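Local structure of small COPII coat GTPase SAR1 (Encephalitozoon cuniculi, 6VS4) at residues 31-36 against 78-83; 41-46 against 105-110; 140-145 against 209-214; 53-58 against 191-196; 123-128 against 172-177. The protein belongs to the ADP-ribosylation factor family of small P-loop GTPases and is seen here with guanosine-5'-diphosphate and a magnesium ion bound. One frame throughout, in Å; residues are numbered along the deposited sequence.

Contact 1: residues 31-36 against 78-83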
# COMPACT_ATOMS: atom_id res chain seq x y z
N PHE A 31 -15.39 12.71 1.65
CA PHE A 31 -16.80 12.38 1.80
C PHE A 31 -17.55 13.47 2.54
O PHE A 31 -18.64 13.88 2.13
CB PHE A 31 -16.93 11.04 2.52
CG PHE A 31 -18.28 10.81 3.12
CD1 PHE A 31 -19.29 10.22 2.38
CD2 PHE A 31 -18.54 11.18 4.44
CE1 PHE A 31 -20.54 10.01 2.94
CE2 PHE A 31 -19.79 10.97 4.99
CZ PHE A 31 -20.79 10.38 4.24
N VAL A 32 -16.96 13.98 3.62
CA VAL A 32 -17.63 15.00 4.42
C VAL A 32 -17.69 16.31 3.67
O VAL A 32 -18.74 16.98 3.64
CB VAL A 32 -16.91 15.14 5.78
CG1 VAL A 32 -17.25 16.47 6.43
CG2 VAL A 32 -17.27 13.96 6.67
N LYS A 33 -16.59 16.70 3.03
CA LYS A 33 -16.56 17.93 2.25
C LYS A 33 -17.61 17.92 1.14
O LYS A 33 -18.15 18.97 0.78
CB LYS A 33 -15.16 18.14 1.69
CG LYS A 33 -14.96 19.41 0.87
CD LYS A 33 -13.73 20.19 1.35
CE LYS A 33 -12.49 19.31 1.40
NZ LYS A 33 -11.34 20.02 2.04
N SER A 34 -17.92 16.74 0.59
CA SER A 34 -18.90 16.62 -0.49
C SER A 34 -20.34 16.56 0.00
O SER A 34 -21.26 16.60 -0.82
CB SER A 34 -18.61 15.37 -1.32
OG SER A 34 -19.13 14.23 -0.66
N LEU A 35 -20.56 16.47 1.32
CA LEU A 35 -21.91 16.35 1.84
C LEU A 35 -22.70 17.64 1.66
O LEU A 35 -23.92 17.59 1.45
CB LEU A 35 -21.87 15.99 3.33
CG LEU A 35 -21.91 14.50 3.69
CD1 LEU A 35 -22.12 14.33 5.18
CD2 LEU A 35 -23.00 13.79 2.90
N PHE A 36 -22.04 18.78 1.73
CA PHE A 36 -22.71 20.07 1.73
C PHE A 36 -22.57 20.67 0.34
O PHE A 36 -21.47 21.05 -0.08
CB PHE A 36 -22.09 20.97 2.80
CG PHE A 36 -22.11 20.36 4.18
CD1 PHE A 36 -23.19 20.55 5.02
CD2 PHE A 36 -21.05 19.57 4.61
CE1 PHE A 36 -23.21 19.98 6.28
CE2 PHE A 36 -21.07 19.00 5.86
CZ PHE A 36 -22.15 19.21 6.70
N ILE A 78 -13.45 27.86 10.95
CA ILE A 78 -12.71 27.40 9.78
C ILE A 78 -13.70 27.02 8.69
O ILE A 78 -14.74 26.41 8.96
CB ILE A 78 -11.77 26.22 10.12
CG1 ILE A 78 -10.99 25.77 8.88
CG2 ILE A 78 -12.57 25.07 10.69
CD1 ILE A 78 -10.05 24.63 9.14
N GLU A 79 -13.39 27.40 7.46
CA GLU A 79 -14.20 27.04 6.31
C GLU A 79 -13.62 25.79 5.66
O GLU A 79 -12.50 25.81 5.15
CB GLU A 79 -14.25 28.18 5.30
CG GLU A 79 -14.71 29.48 5.92
CD GLU A 79 -15.41 30.38 4.93
OE1 GLU A 79 -15.62 29.95 3.78
OE2 GLU A 79 -15.73 31.53 5.31
N ILE A 80 -14.39 24.71 5.69
CA ILE A 80 -14.00 23.45 5.07
C ILE A 80 -14.90 23.20 3.87
O ILE A 80 -15.96 22.58 4.00
CB ILE A 80 -14.08 22.29 6.06
CG1 ILE A 80 -13.28 22.62 7.32
CG2 ILE A 80 -13.63 20.99 5.40
CD1 ILE A 80 -13.44 21.60 8.43
N GLY A 81 -14.50 23.69 2.69
CA GLY A 81 -15.40 23.63 1.56
C GLY A 81 -16.66 24.43 1.86
O GLY A 81 -16.59 25.60 2.26
N ASN A 82 -17.82 23.80 1.70
CA ASN A 82 -19.07 24.46 2.02
C ASN A 82 -19.42 24.41 3.51
O ASN A 82 -20.40 25.04 3.92
CB ASN A 82 -20.21 23.84 1.20
CG ASN A 82 -20.25 24.38 -0.21
OD1 ASN A 82 -19.80 25.49 -0.48
ND2 ASN A 82 -20.79 23.59 -1.13
N LEU A 83 -18.66 23.69 4.31
CA LEU A 83 -18.90 23.61 5.75
C LEU A 83 -18.28 24.83 6.42
O LEU A 83 -17.06 24.97 6.47
CB LEU A 83 -18.31 22.31 6.29
CG LEU A 83 -18.93 21.63 7.51
CD1 LEU A 83 -18.29 20.28 7.75
CD2 LEU A 83 -18.80 22.50 8.73
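Lys33 and Phe36 face Gly81 and Asn82, the CA atoms of Lys33 and Gly81 being 5.9 Å apart and those of Phe36 and Asn82 5.7 Å. On one side are helix 9-33 and the residues that follow it; on the other, strand 75-80 reverses through a type II' turn from Ile80 to Leu83, closed by backbone bonds in both directions between those two residues. Gly81 takes the positive phi of the turn. Against its backbone lies the bent chain of Lys33, whose CD is 3.8 Å from Gly81 N and which crosses the side chain of Ile80 at about a right angle. The turn joins strands 75-80 and 83-90 into a beta hairpin, consistent with the interswitch hairpin of the Arf family; the contact sets the N-terminal helix against the hairpin tip. Asn82 supplies the polar link: its ND2 donates to Phe36 O at 2.8 Å, nearly straight at 166°. The acceptor lies in the amide plane of Asn82, whereas the donor stands above the carbonyl plane of Phe36. Deeper in, Leu83 approaches the Phe36 ring in an off-centre CH-pi contact, its CG 4.2 Å from the ring centroid, while Leu83 CD1 reaches Phe36 CE2 at 3.6 Å. Val32 CG1 meets the same methyl more loosely, and Ile42 of strand 40-47 packs against both Phe36 and Leu83.

Contact 2: residues 41-46 against 105-110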
# COMPACT_ATOMS: atom_id res chain seq x y z
N SER A 41 -23.68 26.80 7.58
CA SER A 41 -23.12 27.14 8.88
C SER A 41 -23.44 26.01 9.86
O SER A 41 -24.61 25.79 10.21
CB SER A 41 -23.67 28.47 9.37
OG SER A 41 -23.16 28.78 10.66
N ILE A 42 -22.41 25.29 10.31
CA ILE A 42 -22.56 24.22 11.28
C ILE A 42 -21.89 24.66 12.58
O ILE A 42 -20.71 25.05 12.58
CB ILE A 42 -21.97 22.91 10.76
CG1 ILE A 42 -22.54 22.57 9.38
CG2 ILE A 42 -22.24 21.79 11.75
CD1 ILE A 42 -24.04 22.37 9.36
N LEU A 43 -22.62 24.59 13.69
CA LEU A 43 -22.10 24.95 15.00
C LEU A 43 -21.67 23.69 15.74
O LEU A 43 -22.47 22.76 15.91
CB LEU A 43 -23.16 25.70 15.81
CG LEU A 43 -23.13 27.23 15.76
CD1 LEU A 43 -23.29 27.75 14.35
CD2 LEU A 43 -24.22 27.80 16.67
N PHE A 44 -20.41 23.65 16.16
CA PHE A 44 -19.88 22.55 16.95
C PHE A 44 -19.83 23.01 18.41
O PHE A 44 -19.07 23.92 18.75
CB PHE A 44 -18.50 22.13 16.45
CG PHE A 44 -18.51 21.55 15.07
CD1 PHE A 44 -18.63 22.37 13.95
CD2 PHE A 44 -18.40 20.18 14.88
CE1 PHE A 44 -18.64 21.83 12.68
CE2 PHE A 44 -18.41 19.64 13.61
CZ PHE A 44 -18.53 20.47 12.50
N LEU A 45 -20.65 22.38 19.25
CA LEU A 45 -20.94 22.92 20.57
C LEU A 45 -20.74 21.84 21.63
O LEU A 45 -20.74 20.64 21.34
CB LEU A 45 -22.38 23.45 20.62
CG LEU A 45 -22.76 24.51 19.56
CD1 LEU A 45 -24.26 24.79 19.56
CD2 LEU A 45 -21.99 25.81 19.75
N GLY A 46 -20.58 22.29 22.87
CA GLY A 46 -20.27 21.41 23.98
C GLY A 46 -19.37 22.09 24.98
O GLY A 46 -18.80 23.14 24.68
N TYR A 105 -27.97 32.97 14.36
CA TYR A 105 -28.66 33.55 13.21
C TYR A 105 -28.23 32.82 11.95
O TYR A 105 -27.04 32.66 11.68
CB TYR A 105 -28.35 35.04 13.09
N ASP A 106 -29.21 32.36 11.17
CA ASP A 106 -28.97 31.60 9.93
C ASP A 106 -28.07 30.39 10.19
O ASP A 106 -27.31 29.96 9.32
CB ASP A 106 -28.38 32.50 8.84
CG ASP A 106 -28.66 31.98 7.44
OD1 ASP A 106 -29.39 30.97 7.31
OD2 ASP A 106 -28.16 32.58 6.47
N CYS A 107 -28.17 29.83 11.39
CA CYS A 107 -27.52 28.57 11.72
C CYS A 107 -28.24 27.43 11.01
O CYS A 107 -29.46 27.31 11.10
CB CYS A 107 -27.54 28.39 13.23
SG CYS A 107 -27.28 26.73 13.84
N HIS A 108 -27.48 26.58 10.32
CA HIS A 108 -28.09 25.49 9.56
C HIS A 108 -28.15 24.17 10.32
O HIS A 108 -29.07 23.38 10.10
CB HIS A 108 -27.33 25.26 8.24
CG HIS A 108 -27.58 26.30 7.20
ND1 HIS A 108 -26.83 27.46 7.11
CD2 HIS A 108 -28.51 26.38 6.22
CE1 HIS A 108 -27.29 28.19 6.11
NE2 HIS A 108 -28.31 27.56 5.56
N GLY A 109 -27.18 23.90 11.18
CA GLY A 109 -27.15 22.65 11.91
C GLY A 109 -26.20 22.74 13.07
O GLY A 109 -25.31 23.59 13.11
N ILE A 110 -26.38 21.83 14.02
CA ILE A 110 -25.59 21.81 15.24
C ILE A 110 -25.01 20.42 15.44
O ILE A 110 -25.70 19.41 15.26
CB ILE A 110 -26.43 22.25 16.46
CG1 ILE A 110 -26.75 23.74 16.35
CG2 ILE A 110 -25.71 21.92 17.76
CD1 ILE A 110 -27.89 24.19 17.20
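Ile42 and Leu43 pair with Gly109 and Ile110 as parallel neighbours in the central sheet of the P-loop alpha/beta fold, where strand 40-47 lies beside strand 109-115. The strand runs on to Gly46, consistent with the start of a P-loop. Leu43 N donates to Gly109 O at 2.9 Å, and Ser41 O receives His108 N at 3.0 Å as well as a weak bond from Gly109 N, so two successive amides share one carbonyl. His108 also returns a contact through its side chain. With CG anti to the carbonyl carbon (chi1 -74°), the ring comes beside the start of strand 40-47, and ND1 accepts from Ser41 N at 3.3 Å. The donor is far out of the imidazole plane, 38° from it, although the N-H itself points well at the nitrogen. Ile42 folds back on its neighbour: chi2 of -61° brings CD1 to 3.9 Å from Gly109 N, where glycine presents only backbone. On the other face, that of Leu43 and Ile110, the side chains meet through carbon and sulphur. Leu43 CB meets Ile110 CG1, while Leu43 CD1 turns to the sulphur of Cys107. Phe44, on the same face as Ile42, is directed instead to helix 52-59, where it meets Leu55, Val56 and Leu59. Two residues further along from Leu43, Leu45 crosses Ile110 at a slant, and its CD1 comes to 3.7 Å from Ile110 CG2.

Contact 3: residues 140-145 against 209-214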
# COMPACT_ATOMS: atom_id res chain seq x y z
N PRO A 140 -31.61 21.21 12.94
CA PRO A 140 -31.36 19.85 13.44
C PRO A 140 -30.14 19.80 14.35
O PRO A 140 -29.16 20.53 14.17
CB PRO A 140 -31.12 19.05 12.16
CG PRO A 140 -30.70 20.07 11.13
CD PRO A 140 -31.47 21.31 11.48
N VAL A 141 -30.21 18.93 15.35
CA VAL A 141 -29.14 18.76 16.33
C VAL A 141 -28.71 17.31 16.29
O VAL A 141 -29.51 16.40 16.56
CB VAL A 141 -29.58 19.15 17.75
CG1 VAL A 141 -28.45 18.90 18.74
CG2 VAL A 141 -30.04 20.60 17.81
N VAL A 142 -27.45 17.07 15.95
CA VAL A 142 -26.86 15.75 16.07
C VAL A 142 -25.97 15.74 17.31
O VAL A 142 -25.20 16.68 17.54
CB VAL A 142 -26.09 15.35 14.79
CG1 VAL A 142 -24.87 16.22 14.56
CG2 VAL A 142 -25.70 13.90 14.86
N VAL A 143 -26.14 14.72 18.14
CA VAL A 143 -25.41 14.61 19.40
C VAL A 143 -24.39 13.48 19.27
O VAL A 143 -24.74 12.34 18.93
CB VAL A 143 -26.35 14.36 20.58
CG1 VAL A 143 -25.55 14.13 21.85
CG2 VAL A 143 -27.27 15.54 20.75
N LEU A 144 -23.13 13.81 19.53
CA LEU A 144 -22.05 12.83 19.55
C LEU A 144 -21.71 12.52 21.00
O LEU A 144 -21.15 13.36 21.70
CB LEU A 144 -20.83 13.34 18.79
CG LEU A 144 -21.08 13.71 17.31
CD1 LEU A 144 -19.79 14.15 16.61
CD2 LEU A 144 -21.72 12.55 16.59
N MET A 145 -22.08 11.33 21.46
CA MET A 145 -21.57 10.83 22.73
C MET A 145 -20.16 10.31 22.45
O MET A 145 -19.98 9.25 21.85
CB MET A 145 -22.49 9.76 23.30
CG MET A 145 -23.90 10.27 23.65
SD MET A 145 -23.97 11.29 25.14
CE MET A 145 -25.72 11.65 25.24
N PHE A 209 -23.04 12.82 10.24
CA PHE A 209 -23.04 13.94 9.30
C PHE A 209 -24.02 13.72 8.15
O PHE A 209 -24.64 14.67 7.67
CB PHE A 209 -21.63 14.18 8.77
CG PHE A 209 -20.76 14.93 9.73
CD1 PHE A 209 -20.83 16.30 9.82
CD2 PHE A 209 -19.86 14.25 10.54
CE1 PHE A 209 -20.02 17.00 10.71
CE2 PHE A 209 -19.05 14.93 11.43
CZ PHE A 209 -19.14 16.31 11.51
N LYS A 210 -24.17 12.47 7.68
CA LYS A 210 -25.15 12.22 6.63
C LYS A 210 -26.57 12.45 7.14
O LYS A 210 -27.41 12.99 6.41
CB LYS A 210 -24.98 10.81 6.06
N TRP A 211 -26.84 12.06 8.39
CA TRP A 211 -28.16 12.34 8.96
C TRP A 211 -28.39 13.84 9.09
O TRP A 211 -29.45 14.36 8.72
CB TRP A 211 -28.31 11.65 10.31
CG TRP A 211 -29.62 11.92 11.00
CD1 TRP A 211 -30.77 11.18 10.88
CD2 TRP A 211 -29.92 12.99 11.90
NE1 TRP A 211 -31.76 11.73 11.66
CE2 TRP A 211 -31.27 12.84 12.29
CE3 TRP A 211 -29.19 14.06 12.42
CZ2 TRP A 211 -31.90 13.71 13.18
CZ3 TRP A 211 -29.82 14.93 13.30
CH2 TRP A 211 -31.15 14.75 13.67
N LEU A 212 -27.38 14.57 9.58
CA LEU A 212 -27.53 16.02 9.73
C LEU A 212 -27.77 16.69 8.39
O LEU A 212 -28.65 17.54 8.26
CB LEU A 212 -26.28 16.60 10.40
CG LEU A 212 -26.23 18.10 10.65
CD1 LEU A 212 -27.21 18.50 11.75
CD2 LEU A 212 -24.81 18.51 11.02
N GLU A 213 -27.02 16.28 7.36
CA GLU A 213 -27.20 16.87 6.03
C GLU A 213 -28.59 16.58 5.49
O GLU A 213 -29.25 17.47 4.93
CB GLU A 213 -26.14 16.33 5.07
CG GLU A 213 -25.81 17.29 3.93
CD GLU A 213 -26.89 17.35 2.86
OE1 GLU A 213 -27.03 18.42 2.22
OE2 GLU A 213 -27.60 16.34 2.67
N ALA A 214 -29.07 15.35 5.65
CA ALA A 214 -30.41 15.02 5.17
C ALA A 214 -31.47 15.85 5.88
O ALA A 214 -32.46 16.27 5.27
CB ALA A 214 -30.68 13.53 5.35
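Trp211 and Leu212 on helix 204-223 meet Pro140, just before strand 141-146, and Val141 and Val142 at its start. This is the helix-on-sheet layering of the P-loop alpha/beta fold: the C-terminal helix runs nearly antiparallel to the strand, at 169°, with the two local axes 8.7 Å apart. Apolar contacts between side chains come first. Val142 sets CG1 in the crowded position between its backbone N and carbonyl carbon and offers CB to the six-membered part of the indole, 4.0 Å from Trp211 CZ3. Its CG1 lies 4.2 Å from Leu212 CD2, so the valine sits against both helix residues. Leu212 has CG anti to the backbone N (chi1 180°). Its side chain crosses Pro140 at about a right angle, and Leu212 CD1 lies 3.9 Å from Pro140 CG. From the strand side, Val111 of strand 109-115 also touches Val142 and Leu212, and Ala208 of the helix continues the cover over Val142. A second group of contacts sets side-chain carbons on backbone carbonyls. Leu212 CD1 approaches Pro140 O at 3.7 Å, and the six-membered ring of the indole comes obliquely to the carbonyl of Val141, whose backbone is hydrogen-bonded to Val185 and to Lys187 of the neighbouring strand 186-190. Lys187 also packs against the indole. Trp211 CZ3 is 3.6 Å from Val141 O, with CH2 of the same ring at 3.7 Å.

Contact 4: residues 53-58 against 191-196. With MG (magnesium ion), chain E; GDP (guanosine-5'-diphosphate), chain D.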
# COMPACT_ATOMS: atom_id res chain seq x y z
N THR A 53 -12.51 20.50 18.96
CA THR A 53 -11.36 20.85 18.14
C THR A 53 -10.77 19.61 17.47
O THR A 53 -10.33 19.67 16.31
CB THR A 53 -10.31 21.55 19.00
OG1 THR A 53 -10.82 22.81 19.45
CG2 THR A 53 -9.03 21.78 18.21
N THR A 54 -10.78 18.48 18.17
CA THR A 54 -10.31 17.23 17.60
C THR A 54 -11.14 16.82 16.39
O THR A 54 -10.59 16.41 15.36
CB THR A 54 -10.34 16.13 18.67
OG1 THR A 54 -9.50 16.51 19.77
CG2 THR A 54 -9.85 14.81 18.10
N LEU A 55 -12.46 16.95 16.49
CA LEU A 55 -13.33 16.58 15.37
C LEU A 55 -13.10 17.48 14.17
O LEU A 55 -13.01 16.99 13.03
CB LEU A 55 -14.80 16.62 15.80
CG LEU A 55 -15.80 16.41 14.66
CD1 LEU A 55 -15.57 15.08 13.94
CD2 LEU A 55 -17.23 16.50 15.17
N VAL A 56 -13.02 18.79 14.39
CA VAL A 56 -12.87 19.70 13.26
C VAL A 56 -11.51 19.52 12.60
O VAL A 56 -11.39 19.57 11.37
CB VAL A 56 -13.12 21.15 13.72
CG1 VAL A 56 -12.84 22.12 12.59
CG2 VAL A 56 -14.57 21.30 14.19
N ASN A 57 -10.47 19.26 13.41
CA ASN A 57 -9.17 18.91 12.84
C ASN A 57 -9.25 17.62 12.04
O ASN A 57 -8.49 17.45 11.08
CB ASN A 57 -8.13 18.80 13.95
CG ASN A 57 -7.75 20.15 14.53
OD1 ASN A 57 -8.05 21.19 13.94
ND2 ASN A 57 -7.08 20.14 15.67
N LYS A 58 -10.15 16.72 12.41
CA LYS A 58 -10.31 15.48 11.66
C LYS A 58 -10.94 15.72 10.30
O LYS A 58 -10.60 15.03 9.33
CB LYS A 58 -11.15 14.50 12.48
CG LYS A 58 -11.06 13.05 12.05
CD LYS A 58 -11.81 12.13 13.01
CE LYS A 58 -11.21 10.73 12.98
NZ LYS A 58 -9.85 10.72 13.63
N VAL A 191 -19.61 7.47 19.53
CA VAL A 191 -18.40 7.52 18.72
C VAL A 191 -17.17 7.59 19.61
O VAL A 191 -17.24 7.93 20.79
CB VAL A 191 -18.42 8.73 17.75
CG1 VAL A 191 -19.58 8.63 16.76
CG2 VAL A 191 -18.51 10.03 18.53
N THR A 192 -16.03 7.26 19.01
CA THR A 192 -14.70 7.59 19.53
C THR A 192 -14.02 8.38 18.42
O THR A 192 -13.57 7.81 17.42
CB THR A 192 -13.87 6.36 19.90
OG1 THR A 192 -14.42 5.73 21.07
CG2 THR A 192 -12.43 6.76 20.20
N ILE A 193 -13.98 9.70 18.59
CA ILE A 193 -13.54 10.58 17.51
C ILE A 193 -12.06 10.36 17.21
O ILE A 193 -11.63 10.51 16.06
CB ILE A 193 -13.87 12.03 17.88
CG1 ILE A 193 -15.38 12.24 17.79
CG2 ILE A 193 -13.14 13.02 16.97
CD1 ILE A 193 -15.86 13.58 18.29
N THR A 194 -11.27 9.97 18.21
CA THR A 194 -9.84 9.78 18.02
C THR A 194 -9.46 8.41 17.44
O THR A 194 -8.28 8.20 17.16
CB THR A 194 -9.09 9.98 19.33
OG1 THR A 194 -9.69 9.17 20.35
CG2 THR A 194 -9.15 11.45 19.73
N SER A 195 -10.39 7.47 17.31
CA SER A 195 -10.01 6.19 16.74
C SER A 195 -9.86 6.31 15.22
O SER A 195 -10.44 7.18 14.57
CB SER A 195 -11.04 5.11 17.07
OG SER A 195 -12.17 5.21 16.22
N GLY A 196 -9.05 5.40 14.66
CA GLY A 196 -8.85 5.41 13.23
C GLY A 196 -10.08 4.97 12.46
O GLY A 196 -10.33 5.45 11.35
MG MG E . -11.24 23.72 21.33
PB GDP D . -12.41 20.82 23.05
O1B GDP D . -12.22 21.66 24.32
O2B GDP D . -11.98 21.55 21.81
O3B GDP D . -13.87 20.34 23.02
O3A GDP D . -11.55 19.50 23.23
PA GDP D . -10.40 18.81 22.38
O1A GDP D . -9.14 19.65 22.60
O2A GDP D . -10.81 18.59 20.98
O5' GDP D . -10.14 17.42 23.13
C5' GDP D . -9.65 17.31 24.48
C4' GDP D . -8.91 16.00 24.63
O4' GDP D . -9.84 14.91 24.43
C3' GDP D . -7.75 15.78 23.67
O3' GDP D . -6.58 15.32 24.35
C2' GDP D . -8.29 14.71 22.70
O2' GDP D . -7.24 13.88 22.22
C1' GDP D . -9.21 13.93 23.63
N9 GDP D . -10.25 13.15 22.93
C8 GDP D . -11.14 13.59 21.98
N7 GDP D . -11.93 12.64 21.55
C5 GDP D . -11.53 11.51 22.25
C6 GDP D . -11.99 10.15 22.19
O6 GDP D . -12.90 9.69 21.51
N1 GDP D . -11.28 9.33 23.05
C2 GDP D . -10.28 9.74 23.89
N2 GDP D . -9.71 8.81 24.66
N3 GDP D . -9.86 11.00 23.96
C4 GDP D . -10.51 11.82 23.11
O HOH W 1 -13.20 23.94 21.25
O HOH W 2 -9.83 22.45 22.00
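Leu55, on the first turns of helix 52-59, lies nearest Ile193, with 6.4 Å between their CA atoms, and Ile193 sits inside a type I turn running from Thr192 to Ser195. Ile193 carries the apolar part of the contact: its CG2 touches both Leu55 CA and the methyl of Thr54, 3.9 Å from Thr54 CG2, while CD1 leans on Leu55 CB. Thr54 divides its branches by rotamer. OG1 beside the backbone N (chi1 -60°) donates to GDP O2A at 2.7 Å, alongside the amide of the same residue, and CG2, anti to that N, goes to Ile193 and Thr194. The helix is the one that follows a P-loop, and the turn lies where small GTPases have their G5 loop, consistent with that role; the two segments meet opposite ends of one nucleotide. At the phosphate end Thr53 N donates to GDP O2B, and the hydroxyl oxygen of Thr53 binds the magnesium ion at 2.1 Å; GDP O2B and two waters are further ligands of the metal. The N-terminal end of the helix would be expected to add to the pull on these negative oxygens. At the base end Ile193 N makes a weak bond to GDP O6, and also bonds Asn146, while Thr194 OG1 lies over the face of the base, 3.1 Å from GDP C6, with no hydrogen bond assigned. One helical turn on from Thr54, the chain of Lys58 bends at chi4, and its NZ reaches Ile193 O at 3.0 Å in a weak hydrogen bond.

Contact 5: residues 123-128 against 172-177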
# COMPACT_ATOMS: atom_id res chain seq x y z
N GLN A 123 -23.65 17.97 34.86
CA GLN A 123 -24.54 19.10 35.15
C GLN A 123 -24.26 20.28 34.23
O GLN A 123 -25.19 20.94 33.75
CB GLN A 123 -24.41 19.50 36.61
CG GLN A 123 -25.46 20.50 37.06
CD GLN A 123 -26.87 19.99 36.84
OE1 GLN A 123 -27.14 18.79 36.92
NE2 GLN A 123 -27.79 20.91 36.56
N GLU A 124 -22.98 20.56 33.96
CA GLU A 124 -22.65 21.56 32.95
C GLU A 124 -23.19 21.16 31.58
O GLU A 124 -23.70 22.00 30.84
CB GLU A 124 -21.14 21.77 32.85
CG GLU A 124 -20.45 22.16 34.13
CD GLU A 124 -18.98 22.45 33.90
OE1 GLU A 124 -18.66 23.09 32.87
OE2 GLU A 124 -18.14 22.03 34.72
N VAL A 125 -23.07 19.88 31.23
CA VAL A 125 -23.52 19.42 29.92
C VAL A 125 -25.01 19.67 29.74
O VAL A 125 -25.45 20.18 28.71
CB VAL A 125 -23.17 17.94 29.71
CG1 VAL A 125 -23.79 17.43 28.41
CG2 VAL A 125 -21.66 17.73 29.69
N ARG A 126 -25.80 19.33 30.75
CA ARG A 126 -27.24 19.50 30.62
C ARG A 126 -27.60 20.98 30.54
O ARG A 126 -28.52 21.36 29.80
CB ARG A 126 -27.98 18.78 31.76
CG ARG A 126 -28.38 19.61 32.96
CD ARG A 126 -29.24 18.75 33.89
NE ARG A 126 -30.47 18.32 33.23
CZ ARG A 126 -31.03 17.12 33.40
NH1 ARG A 126 -30.46 16.24 34.21
NH2 ARG A 126 -32.14 16.81 32.76
N GLU A 127 -26.90 21.83 31.30
CA GLU A 127 -27.10 23.27 31.18
C GLU A 127 -26.63 23.78 29.82
O GLU A 127 -27.32 24.57 29.18
CB GLU A 127 -26.39 24.00 32.32
CG GLU A 127 -27.30 24.35 33.49
CD GLU A 127 -26.70 23.98 34.84
OE1 GLU A 127 -27.47 23.55 35.74
OE2 GLU A 127 -25.47 24.13 35.01
N ALA A 128 -25.45 23.33 29.37
CA ALA A 128 -25.01 23.70 28.03
C ALA A 128 -26.02 23.25 26.98
O ALA A 128 -26.36 24.01 26.07
CB ALA A 128 -23.63 23.10 27.74
N THR A 172 -27.90 13.95 31.17
CA THR A 172 -27.65 15.14 30.36
C THR A 172 -28.93 15.80 29.85
O THR A 172 -28.86 16.90 29.32
CB THR A 172 -26.76 14.82 29.15
OG1 THR A 172 -27.47 13.98 28.23
CG2 THR A 172 -25.48 14.13 29.59
N GLY A 173 -30.07 15.13 29.98
CA GLY A 173 -31.30 15.68 29.44
C GLY A 173 -31.43 15.57 27.94
O GLY A 173 -32.42 16.08 27.39
N ILE A 174 -30.47 14.95 27.27
CA ILE A 174 -30.48 14.83 25.82
C ILE A 174 -31.31 13.61 25.44
O ILE A 174 -31.00 12.49 25.83
CB ILE A 174 -29.05 14.72 25.27
CG1 ILE A 174 -28.22 15.92 25.73
CG2 ILE A 174 -29.07 14.61 23.74
CD1 ILE A 174 -26.74 15.81 25.44
N GLU A 175 -32.38 13.84 24.67
CA GLU A 175 -33.24 12.76 24.21
C GLU A 175 -33.43 12.86 22.70
O GLU A 175 -33.37 13.94 22.12
CB GLU A 175 -34.61 12.79 24.92
N ASN A 176 -33.68 11.71 22.09
CA ASN A 176 -33.87 11.64 20.65
C ASN A 176 -35.25 12.16 20.26
O ASN A 176 -36.23 12.00 20.99
CB ASN A 176 -33.72 10.20 20.15
CG ASN A 176 -32.27 9.74 20.08
OD1 ASN A 176 -31.41 10.44 19.55
ND2 ASN A 176 -32.00 8.55 20.61
N GLN A 177 -35.31 12.79 19.08
CA GLN A 177 -36.55 13.21 18.42
C GLN A 177 -36.26 13.09 16.92
O GLN A 177 -35.85 14.05 16.26
CB GLN A 177 -36.98 14.62 18.81
CG GLN A 177 -38.47 14.91 18.60
CD GLN A 177 -38.91 14.75 17.15
OE1 GLN A 177 -39.42 13.70 16.76
NE2 GLN A 177 -38.74 15.80 16.36
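Thr172 and Arg126 carry most of this contact, their CA atoms being only 4.4 Å apart, and Val125 adds the apolar part. They join two elements of the layer of helices flanking the sheet in the P-loop alpha/beta fold: helix 122-135 and the end of helix 162-172, where Gly173 takes a positive phi and turns the chain away. The carbonyl of Thr172 is directed at the root of Arg126. Its O is 3.3 Å from Arg126 CA, in a CA-H...O contact, and 3.2 Å from Arg126 CB. The arginine then bends at chi3 (-61°), and its guanidinium lies with one face over the peptide between Thr172 and Gly173; NH1 is weakly bonded to Gln170 O. Thr172 itself sends its hydroxyl back to Leu168 O in its own helix, and the same OG1 receives a weak bond from Ile174 N. With CG2 anti to the carbonyl carbon, the methyl is turned to Val125, and the two side chains lie side by side, pointing the same way, with Val125 CG1 3.9 Å from Thr172 CG2. Phe112 and Val114 of strand 109-115 touch both Val125 and Ile174 from the sheet. Over the guanidinium, Gly173 N stands 3.8 Å above the plane, toward its rim, and Arg126 NH2 is 3.6 Å from Gly173 CA.

In the fold
Contact 3 is buried and wholly apolar or carbonyl-touching, whereas contact 2 is built on backbone hydrogen bonds; the two are stitched together where Ile110 pairs with Pro140 and Val142. Contact 1 lies further out, at the tip of a hairpin, and mixes one hydrogen bond from an asparagine side-chain amide with packing on an aromatic ring; it meets contact 2 through Leu83 and Ile42. Contact 4 differs most in its chemistry, since ligand and metal take up much of the polar bonding, yet Leu55 packs on Phe44 of contact 2 and on Leu144 of contact 3. Contact 5, also buried, lies across the chain's centre from contact 1, their nearest atoms about 17 Å apart, and touches contact 3 through Ile174 and Val143.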